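Long-range contacts in thymidylate synthase 1 (Bacillus subtilis, PDB 1BKP), which probably catalyses the reductive methylation of dUMP to dTMP with methylenetetrahydrofolate as methyl donor and reductant, supplying a precursor for DNA synthesis: residues 45-50 against 213-218; 74-79 against 252-257; 227-232 against 270-275. One frame throughout, in Å; residues are numbered along the deposited sequence.

Contact 1: residues 45-50 against 213-218; sequences KQMRFD and YIFNIG
Gln46 and Asn216 lie side by side on adjacent antiparallel strands, pointing the same way. Gln46 is extended, CG anti to the backbone N (chi1 179°), and its NE2 donates to Asn216 OD1 at 2.9 Å. The acceptor lies in the Gln46 amide plane and the donor on a lone pair of OD1, although the amide planes are 54° apart. OE1 of the same amide receives Arg48 NH1 at 3.1 Å, in the guanidinium plane. Ile214 CG1 lies over one face of the Arg48 guanidinium, toward its rim, and NE pairs with Glu212. An alanine for Gln46 would probably leave Asn216 OD1 without this donor and open a gap beside Ile214 CG2, which packs 3.7 Å from NE2. On the other face, Phe49 CD2 meets Tyr213 CD2 rim to rim at 3.6 Å, while Met47 CE touches Phe215 CD1 and Ile217 CD1 at 4.2 Å. Six backbone bonds join Lys45-Ile217, Met47-Phe215 and Phe49-Tyr213. Met47 and Phe49 pack on helix 3-17. The Gln46, Arg48 and Ile214 face turns to the second subunit, where Arg48 NH1 and NH2 reach Ser44 O and Ile43 O, as in the back-to-back central sheets of thymidylate synthase dimers.

Contact 2: residues 74-79 against 252-257; sequences IWQLKS and DFYDFT
Gln76, at the C-terminal end of helix 64-75, reaches into the loop 252-257 and grips two of its carbonyls with a single nitrogen. Its CG stands anti to the backbone N (chi1 -167°) and the chain stays extended beyond, carrying the amide past the Tyr254 side chain, which runs in the opposite direction. NE2 donates to Phe256 O at 2.9 Å and to Phe253 O at 3.0 Å. Both acceptors lie close to the amide plane and both bonds are nearly straight, 165° and 170° at the hydrogen, so the pair fixes the rotation of the amide. A water donates to Gln76 OE1 and also to Phe256 O, which therefore receives two donors. In the fold, this docks the C-terminal end of helix 64-75 on the loop between strands 243-246 and 261-264; Lys78, with positive phi, marks the chain's departure from helical geometry. The loop is itself tightened by a turn in which Asp255 N bonds to Asp252 O at 2.9 Å. Lys78 is bent at chi3, and its side chain crosses that of Tyr254 at about a right angle. NZ donates to Tyr254 OH at 2.7 Å and forms a salt bridge with Asp124, while Tyr254 OH is also bonded to Asp127. Phe253 CD2 lies over the centre of one face of the Tyr254 ring, 4.0 Å from its plane. Phe253 turns its edge to the helix end: CE2 is 3.6 Å from Trp75 O, a buried carbonyl with no polar partner in the model, and CZ is 4.1 Å from Trp75 CB. The indole of Trp75 leads elsewhere, its NE1 bonding to Tyr195 OH on helix 188-206.

Contact 3: residues 227-232 against 270-275; sequences IDNLKI and DKLLFE
The C-terminal portion of the chain runs over helix 227-235 here, with Asn229 of the helix meeting Leu272, Leu273 and Phe274. In thymidylate synthases the extreme C-terminus closes over the active site, and Ala277, just beyond this segment, is predicted to bind the folate cofactor; it is the segment 270-275, running on to that tail, that packs on the helix. With CG anti to the carbonyl carbon (chi1 -84°), the Asn229 side chain passes that of Leu272 in the opposite direction. ND2 donates to Leu273 O at 2.8 Å. The carbonyl oxygen lies in the asparagine amide plane, but the donor stands well above the carbonyl plane, 58° out of it, and the bond is bent, with 137° at the hydrogen. The same nitrogen lies over one face of the Phe274 ring, 3.6 Å above its plane and offset toward the rim, while Asn229 CB comes to 3.5 Å from Phe274 CE1. The ring is also met edge-to-face by His226, whose NE2 is bonded to Glu275 O. The amide oxygen, OD1, is 3.9 Å from Leu272 CD2. That methyl also packs on the next turn of the helix, 4.1 Å from Ile232 CG2. Deeper in, Leu230, which leans on Val222 and helix 3-17, sends CD2 to within 4.5 Å of Phe274 CE1.

In the fold
Contact 1 is buried, contact 2 partly buried and contact 3 at the surface, their centres about 12, 16 and 21 Å from that of the chain. Contact 2 lies across that centre from the other two, and none touches another. Strand 209-223 of contact 1 leads into helix 227-235 of contact 3, and strand 39-49 into helix 64-75 of contact 2; helix 3-17 receives side chains from contacts 1 and 3, and helix 188-206 from contacts 1 and 2. Contact 1 combines backbone pairing with a side-chain amide bond and reaches the second subunit; in contacts 2 and 3, which no other chain touches, one side-chain amide donates to loop carbonyls, with a lysine-tyrosine bond in contact 2.

Contact 1: residues 45-50 against 213-218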
loop_
_atom_site.group_PDB
_atom_site.type_symbol
_atom_site.label_atom_id
_atom_site.label_comp_id
_atom_site.label_asym_id
_atom_site.label_seq_id
_atom_site.Cartn_x
_atom_site.Cartn_y
_atom_site.Cartn_z
ATOM N N LYS A 45 7.373 -4.786 -6.429
ATOM C CA LYS A 45 8.017 -6.087 -6.062
ATOM C C LYS A 45 7.577 -6.372 -4.602
ATOM O O LYS A 45 7.294 -5.446 -3.832
ATOM C CB LYS A 45 9.581 -5.978 -6.099
ATOM C CG LYS A 45 10.092 -5.744 -7.549
ATOM C CD LYS A 45 9.951 -7.073 -8.345
ATOM C CE LYS A 45 10.521 -7.035 -9.705
ATOM N NZ LYS A 45 10.679 -8.479 -10.161
ATOM N N GLN A 46 7.760 -7.615 -4.193
ATOM C CA GLN A 46 7.329 -8.032 -2.865
ATOM C C GLN A 46 8.280 -9.079 -2.275
ATOM O O GLN A 46 8.699 -9.981 -2.990
ATOM C CB GLN A 46 5.917 -8.687 -2.956
ATOM C CG GLN A 46 5.458 -9.138 -1.595
ATOM C CD GLN A 46 4.069 -9.698 -1.570
ATOM O OE1 GLN A 46 3.925 -10.904 -1.570
ATOM N NE2 GLN A 46 3.050 -8.841 -1.477
ATOM N N MET A 47 8.608 -8.954 -0.987
ATOM C CA MET A 47 9.400 -9.989 -0.306
ATOM C C MET A 47 8.523 -10.434 0.843
ATOM O O MET A 47 7.836 -9.563 1.443
ATOM C CB MET A 47 10.750 -9.410 0.203
ATOM C CG MET A 47 11.653 -9.075 -1.001
ATOM S SD MET A 47 13.191 -8.258 -0.455
ATOM C CE MET A 47 12.599 -6.818 0.051
ATOM N N ARG A 48 8.518 -11.760 1.117
ATOM C CA ARG A 48 7.693 -12.302 2.229
ATOM C C ARG A 48 8.584 -13.250 3.010
ATOM O O ARG A 48 9.312 -14.042 2.391
ATOM C CB ARG A 48 6.537 -13.157 1.714
ATOM C CG ARG A 48 5.666 -12.505 0.721
ATOM C CD ARG A 48 4.533 -13.462 0.338
ATOM N NE ARG A 48 3.447 -13.741 1.297
ATOM C CZ ARG A 48 2.175 -13.327 1.093
ATOM N NH1 ARG A 48 1.881 -12.468 0.114
ATOM N NH2 ARG A 48 1.216 -13.680 1.912
ATOM N N PHE A 49 8.436 -13.235 4.321
ATOM C CA PHE A 49 9.242 -14.079 5.203
ATOM C C PHE A 49 8.302 -14.701 6.238
ATOM O O PHE A 49 7.347 -14.053 6.750
ATOM C CB PHE A 49 10.281 -13.203 5.904
ATOM C CG PHE A 49 11.112 -12.435 4.958
ATOM C CD1 PHE A 49 12.267 -13.007 4.406
ATOM C CD2 PHE A 49 10.798 -11.146 4.648
ATOM C CE1 PHE A 49 13.040 -12.256 3.605
ATOM C CE2 PHE A 49 11.605 -10.416 3.834
ATOM C CZ PHE A 49 12.699 -10.947 3.329
ATOM N N ASP A 50 8.665 -15.899 6.648
ATOM C CA ASP A 50 7.808 -16.603 7.585
ATOM C C ASP A 50 8.287 -16.403 9.034
ATOM O O ASP A 50 7.717 -16.913 10.014
ATOM C CB ASP A 50 7.740 -18.082 7.179
ATOM C CG ASP A 50 9.079 -18.796 7.261
ATOM O OD1 ASP A 50 10.100 -18.211 7.623
ATOM O OD2 ASP A 50 9.090 -20.000 6.982
ATOM N N TYR A 213 5.924 -11.815 7.473
ATOM C CA TYR A 213 6.362 -10.397 7.404
ATOM C C TYR A 213 6.487 -10.148 5.874
ATOM O O TYR A 213 7.151 -10.931 5.199
ATOM C CB TYR A 213 7.723 -10.264 8.062
ATOM C CG TYR A 213 8.394 -8.938 7.758
ATOM C CD1 TYR A 213 7.791 -7.714 8.035
ATOM C CD2 TYR A 213 9.665 -8.921 7.222
ATOM C CE1 TYR A 213 8.489 -6.504 7.787
ATOM C CE2 TYR A 213 10.360 -7.728 6.994
ATOM C CZ TYR A 213 9.751 -6.519 7.302
ATOM O OH TYR A 213 10.502 -5.318 7.191
ATOM N N ILE A 214 5.752 -9.177 5.350
ATOM C CA ILE A 214 5.684 -8.873 3.926
ATOM C C ILE A 214 6.161 -7.420 3.726
ATOM O O ILE A 214 5.642 -6.515 4.347
ATOM C CB ILE A 214 4.220 -9.038 3.511
ATOM C CG1 ILE A 214 3.784 -10.468 3.827
ATOM C CG2 ILE A 214 4.058 -8.743 2.061
ATOM C CD1 ILE A 214 2.424 -10.546 4.430
ATOM N N PHE A 215 6.973 -7.196 2.690
ATOM C CA PHE A 215 7.573 -5.872 2.451
ATOM C C PHE A 215 7.364 -5.600 0.970
ATOM O O PHE A 215 7.823 -6.347 0.100
ATOM C CB PHE A 215 9.051 -5.920 2.777
ATOM C CG PHE A 215 9.722 -4.510 2.822
ATOM C CD1 PHE A 215 10.056 -3.837 1.642
ATOM C CD2 PHE A 215 9.919 -3.871 4.044
ATOM C CE1 PHE A 215 10.578 -2.490 1.647
ATOM C CE2 PHE A 215 10.456 -2.502 4.126
ATOM C CZ PHE A 215 10.784 -1.811 2.941
ATOM N N ASN A 216 6.554 -4.616 0.710
ATOM C CA ASN A 216 6.187 -4.248 -0.679
ATOM C C ASN A 216 6.914 -3.022 -1.103
ATOM O O ASN A 216 6.962 -2.071 -0.323
ATOM C CB ASN A 216 4.706 -3.873 -0.705
ATOM C CG ASN A 216 3.795 -5.092 -0.475
ATOM O OD1 ASN A 216 3.917 -6.088 -1.197
ATOM N ND2 ASN A 216 3.067 -5.107 0.635
ATOM N N ILE A 217 7.310 -2.942 -2.370
ATOM C CA ILE A 217 8.019 -1.706 -2.800
ATOM C C ILE A 217 7.394 -1.274 -4.136
ATOM O O ILE A 217 7.143 -2.124 -4.986
ATOM C CB ILE A 217 9.494 -1.929 -3.112
ATOM C CG1 ILE A 217 10.271 -2.546 -1.947
ATOM C CG2 ILE A 217 10.191 -0.572 -3.363
ATOM C CD1 ILE A 217 10.531 -3.982 -2.187
ATOM N N GLY A 218 7.093 0.017 -4.258
ATOM C CA GLY A 218 6.518 0.518 -5.522
ATOM C C GLY A 218 7.597 0.801 -6.558
ATOM O O GLY A 218 7.890 -0.030 -7.365
HETATM O O HOH W 1 4.255 -5.226 -4.273
#

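Contact 2: residues 74-79 against 252-257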
loop_
_atom_site.group_PDB
_atom_site.type_symbol
_atom_site.label_atom_id
_atom_site.label_comp_id
_atom_site.label_asym_id
_atom_site.label_seq_id
_atom_site.Cartn_x
_atom_site.Cartn_y
_atom_site.Cartn_z
ATOM N N ILE A 74 11.459 7.304 15.455
ATOM C CA ILE A 74 10.163 7.467 14.783
ATOM C C ILE A 74 8.923 6.877 15.551
ATOM O O ILE A 74 7.871 7.591 15.759
ATOM C CB ILE A 74 10.206 6.784 13.377
ATOM C CG1 ILE A 74 11.322 7.439 12.463
ATOM C CG2 ILE A 74 8.819 6.942 12.615
ATOM C CD1 ILE A 74 11.677 6.395 11.248
ATOM N N TRP A 75 9.026 5.618 15.950
ATOM C CA TRP A 75 7.887 4.896 16.536
ATOM C C TRP A 75 7.710 4.946 18.053
ATOM O O TRP A 75 6.574 4.923 18.510
ATOM C CB TRP A 75 7.973 3.412 16.166
ATOM C CG TRP A 75 7.536 3.139 14.712
ATOM C CD1 TRP A 75 8.240 3.377 13.528
ATOM C CD2 TRP A 75 6.237 2.674 14.333
ATOM N NE1 TRP A 75 7.423 3.075 12.446
ATOM C CE2 TRP A 75 6.199 2.633 12.903
ATOM C CE3 TRP A 75 5.109 2.271 15.065
ATOM C CZ2 TRP A 75 5.066 2.197 12.199
ATOM C CZ3 TRP A 75 3.959 1.823 14.343
ATOM C CH2 TRP A 75 3.959 1.793 12.939
ATOM N N GLN A 76 8.800 5.106 18.800
ATOM C CA GLN A 76 8.744 5.100 20.255
ATOM C C GLN A 76 8.787 6.511 20.803
ATOM O O GLN A 76 7.864 6.919 21.513
ATOM C CB GLN A 76 9.895 4.281 20.854
ATOM C CG GLN A 76 9.662 4.024 22.312
ATOM C CD GLN A 76 10.919 3.522 22.942
ATOM O OE1 GLN A 76 11.904 4.213 22.918
ATOM N NE2 GLN A 76 10.925 2.252 23.410
ATOM N N LEU A 77 9.795 7.312 20.424
ATOM C CA LEU A 77 9.844 8.688 20.900
ATOM C C LEU A 77 8.846 9.496 20.070
ATOM O O LEU A 77 8.393 10.594 20.484
ATOM C CB LEU A 77 11.262 9.281 20.698
ATOM C CG LEU A 77 12.472 8.426 21.199
ATOM C CD1 LEU A 77 13.800 9.311 21.166
ATOM C CD2 LEU A 77 12.270 7.836 22.486
ATOM N N LYS A 78 8.559 9.056 18.847
ATOM C CA LYS A 78 7.625 9.789 17.962
ATOM C C LYS A 78 8.093 11.199 17.849
ATOM O O LYS A 78 7.306 12.176 17.990
ATOM C CB LYS A 78 6.181 9.730 18.523
ATOM C CG LYS A 78 5.610 8.340 18.409
ATOM C CD LYS A 78 4.242 8.044 19.165
ATOM C CE LYS A 78 4.380 7.905 20.640
ATOM N NZ LYS A 78 3.156 7.310 21.355
ATOM N N SER A 79 9.350 11.371 17.476
ATOM C CA SER A 79 9.895 12.731 17.485
ATOM C C SER A 79 10.278 13.196 16.099
ATOM O O SER A 79 10.694 12.366 15.303
ATOM C CB SER A 79 11.188 12.737 18.378
ATOM O OG SER A 79 12.160 13.695 17.932
ATOM N N ASP A 252 6.324 -3.330 28.105
ATOM C CA ASP A 252 5.698 -2.137 27.567
ATOM C C ASP A 252 6.503 -1.657 26.364
ATOM O O ASP A 252 7.700 -1.553 26.461
ATOM C CB ASP A 252 5.753 -1.028 28.599
ATOM C CG ASP A 252 5.030 0.220 28.127
ATOM O OD1 ASP A 252 3.881 0.089 27.757
ATOM O OD2 ASP A 252 5.552 1.330 28.089
ATOM N N PHE A 253 5.841 -1.350 25.235
ATOM C CA PHE A 253 6.528 -0.821 24.065
ATOM C C PHE A 253 7.448 0.410 24.374
ATOM O O PHE A 253 8.480 0.627 23.739
ATOM C CB PHE A 253 5.449 -0.379 23.067
ATOM C CG PHE A 253 6.008 0.060 21.728
ATOM C CD1 PHE A 253 6.486 -0.898 20.815
ATOM C CD2 PHE A 253 6.072 1.416 21.399
ATOM C CE1 PHE A 253 7.033 -0.495 19.566
ATOM C CE2 PHE A 253 6.601 1.780 20.181
ATOM C CZ PHE A 253 7.078 0.828 19.269
ATOM N N TYR A 254 7.053 1.197 25.352
ATOM C CA TYR A 254 7.780 2.386 25.686
ATOM C C TYR A 254 8.949 2.140 26.622
ATOM O O TYR A 254 9.679 3.069 26.878
ATOM C CB TYR A 254 6.854 3.436 26.262
ATOM C CG TYR A 254 5.829 3.804 25.241
ATOM C CD1 TYR A 254 6.163 4.651 24.183
ATOM C CD2 TYR A 254 4.546 3.286 25.303
ATOM C CE1 TYR A 254 5.212 4.979 23.180
ATOM C CE2 TYR A 254 3.584 3.596 24.309
ATOM C CZ TYR A 254 3.921 4.437 23.262
ATOM O OH TYR A 254 3.010 4.741 22.276
ATOM N N ASP A 255 9.242 0.867 26.917
ATOM C CA ASP A 255 10.359 0.559 27.805
ATOM C C ASP A 255 11.596 0.075 27.061
ATOM O O ASP A 255 12.663 -0.049 27.650
ATOM C CB ASP A 255 9.960 -0.550 28.797
ATOM C CG ASP A 255 9.071 -0.046 29.894
ATOM O OD1 ASP A 255 9.012 1.194 30.071
ATOM O OD2 ASP A 255 8.388 -0.891 30.545
ATOM N N PHE A 256 11.483 -0.202 25.770
ATOM C CA PHE A 256 12.591 -0.749 25.014
ATOM C C PHE A 256 13.693 0.295 24.815
ATOM O O PHE A 256 13.411 1.479 24.736
ATOM C CB PHE A 256 12.098 -1.230 23.617
ATOM C CG PHE A 256 11.407 -2.579 23.615
ATOM C CD1 PHE A 256 12.161 -3.736 23.745
ATOM C CD2 PHE A 256 10.017 -2.670 23.418
ATOM C CE1 PHE A 256 11.575 -5.022 23.676
ATOM C CE2 PHE A 256 9.355 -3.898 23.334
ATOM C CZ PHE A 256 10.147 -5.125 23.461
ATOM N N THR A 257 14.948 -0.112 24.887
ATOM C CA THR A 257 16.010 0.864 24.677
ATOM C C THR A 257 16.922 0.077 23.785
ATOM O O THR A 257 16.747 -1.144 23.650
ATOM C CB THR A 257 16.831 1.258 26.021
ATOM O OG1 THR A 257 17.470 0.081 26.565
ATOM C CG2 THR A 257 15.949 1.940 27.089
HETATM O O HOH W 2 14.309 4.307 24.044
#

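Contact 3: residues 227-232 against 270-275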
loop_
_atom_site.group_PDB
_atom_site.type_symbol
_atom_site.label_atom_id
_atom_site.label_comp_id
_atom_site.label_asym_id
_atom_site.label_seq_id
_atom_site.Cartn_x
_atom_site.Cartn_y
_atom_site.Cartn_z
ATOM N N ILE A 227 25.827 -0.783 -9.766
ATOM C CA ILE A 227 25.693 -2.093 -10.382
ATOM C C ILE A 227 26.892 -3.066 -10.202
ATOM O O ILE A 227 26.704 -4.247 -9.870
ATOM C CB ILE A 227 25.255 -1.919 -11.837
ATOM C CG1 ILE A 227 23.780 -1.470 -11.868
ATOM C CG2 ILE A 227 25.425 -3.295 -12.610
ATOM C CD1 ILE A 227 23.416 -1.010 -13.182
ATOM N N ASP A 228 28.116 -2.585 -10.476
ATOM C CA ASP A 228 29.244 -3.475 -10.291
ATOM C C ASP A 228 29.336 -4.096 -8.921
ATOM O O ASP A 228 29.590 -5.296 -8.824
ATOM C CB ASP A 228 30.609 -2.857 -10.658
ATOM C CG ASP A 228 31.792 -3.847 -10.311
ATOM O OD1 ASP A 228 31.831 -4.992 -10.872
ATOM O OD2 ASP A 228 32.636 -3.521 -9.416
ATOM N N ASN A 229 29.159 -3.302 -7.856
ATOM C CA ASN A 229 29.243 -3.831 -6.481
ATOM C C ASN A 229 28.097 -4.826 -6.251
ATOM O O ASN A 229 28.300 -5.843 -5.597
ATOM C CB ASN A 229 29.050 -2.747 -5.422
ATOM C CG ASN A 229 30.323 -1.981 -5.107
ATOM O OD1 ASN A 229 31.414 -2.346 -5.511
ATOM N ND2 ASN A 229 30.156 -0.838 -4.465
ATOM N N LEU A 230 26.914 -4.581 -6.856
ATOM C CA LEU A 230 25.783 -5.479 -6.587
ATOM C C LEU A 230 26.061 -6.832 -7.240
ATOM O O LEU A 230 25.654 -7.895 -6.739
ATOM C CB LEU A 230 24.451 -4.863 -7.115
ATOM C CG LEU A 230 23.953 -3.658 -6.368
ATOM C CD1 LEU A 230 22.732 -3.011 -7.120
ATOM C CD2 LEU A 230 23.584 -4.149 -4.955
ATOM N N LYS A 231 26.726 -6.773 -8.390
ATOM C CA LYS A 231 27.103 -7.990 -9.129
ATOM C C LYS A 231 28.060 -8.757 -8.236
ATOM O O LYS A 231 28.008 -9.972 -8.207
ATOM C CB LYS A 231 27.786 -7.647 -10.469
ATOM C CG LYS A 231 26.767 -7.332 -11.603
ATOM C CD LYS A 231 27.592 -7.111 -12.875
ATOM C CE LYS A 231 26.811 -6.459 -13.993
ATOM N NZ LYS A 231 26.076 -7.475 -14.766
ATOM N N ILE A 232 28.998 -8.059 -7.580
ATOM C CA ILE A 232 29.890 -8.724 -6.617
ATOM C C ILE A 232 29.088 -9.364 -5.505
ATOM O O ILE A 232 29.254 -10.566 -5.225
ATOM C CB ILE A 232 30.883 -7.713 -5.956
ATOM C CG1 ILE A 232 31.948 -7.312 -6.964
ATOM C CG2 ILE A 232 31.565 -8.313 -4.617
ATOM C CD1 ILE A 232 32.753 -6.118 -6.370
ATOM N N ASP A 270 32.690 -8.780 3.257
ATOM C CA ASP A 270 33.462 -7.531 3.411
ATOM C C ASP A 270 32.803 -6.253 2.885
ATOM O O ASP A 270 31.960 -6.276 1.942
ATOM C CB ASP A 270 34.838 -7.750 2.787
ATOM C CG ASP A 270 35.694 -8.801 3.568
ATOM O OD1 ASP A 270 35.419 -9.070 4.762
ATOM O OD2 ASP A 270 36.660 -9.332 3.001
ATOM N N LYS A 271 33.314 -5.112 3.347
ATOM C CA LYS A 271 32.733 -3.846 3.013
ATOM C C LYS A 271 32.874 -3.478 1.594
ATOM O O LYS A 271 33.955 -3.688 0.985
ATOM C CB LYS A 271 33.408 -2.768 3.869
ATOM C CG LYS A 271 32.893 -1.380 3.615
ATOM C CD LYS A 271 32.157 -1.010 4.839
ATOM C CE LYS A 271 31.757 0.423 4.825
ATOM N NZ LYS A 271 30.555 0.499 5.709
ATOM N N LEU A 272 31.814 -2.932 1.047
ATOM C CA LEU A 272 31.819 -2.451 -0.344
ATOM C C LEU A 272 31.503 -0.977 -0.223
ATOM O O LEU A 272 30.617 -0.638 0.532
ATOM C CB LEU A 272 30.633 -3.080 -1.113
ATOM C CG LEU A 272 30.724 -4.581 -1.344
ATOM C CD1 LEU A 272 29.326 -5.150 -1.643
ATOM C CD2 LEU A 272 31.750 -4.839 -2.497
ATOM N N LEU A 273 32.153 -0.117 -1.008
ATOM C CA LEU A 273 31.918 1.318 -0.916
ATOM C C LEU A 273 31.010 1.699 -2.119
ATOM O O LEU A 273 31.315 1.386 -3.231
ATOM C CB LEU A 273 33.258 2.098 -1.093
ATOM C CG LEU A 273 34.194 2.251 0.159
ATOM C CD1 LEU A 273 34.134 1.127 1.001
ATOM C CD2 LEU A 273 35.651 2.525 -0.221
ATOM N N PHE A 274 29.886 2.318 -1.850
ATOM C CA PHE A 274 28.979 2.758 -2.909
ATOM C C PHE A 274 29.077 4.280 -3.049
ATOM O O PHE A 274 28.946 5.035 -2.089
ATOM C CB PHE A 274 27.555 2.401 -2.467
ATOM C CG PHE A 274 27.294 0.940 -2.417
ATOM C CD1 PHE A 274 26.851 0.258 -3.580
ATOM C CD2 PHE A 274 27.466 0.223 -1.246
ATOM C CE1 PHE A 274 26.579 -1.076 -3.613
ATOM C CE2 PHE A 274 27.187 -1.169 -1.266
ATOM C CZ PHE A 274 26.743 -1.804 -2.450
ATOM N N GLU A 275 29.315 4.710 -4.265
ATOM C CA GLU A 275 29.389 6.113 -4.653
ATOM C C GLU A 275 28.144 6.845 -4.171
ATOM O O GLU A 275 27.034 6.338 -4.287
ATOM C CB GLU A 275 29.415 6.176 -6.190
ATOM C CG GLU A 275 30.471 5.259 -6.995
ATOM C CD GLU A 275 30.454 3.673 -6.802
ATOM O OE1 GLU A 275 29.439 2.984 -6.492
ATOM O OE2 GLU A 275 31.546 3.096 -6.999
#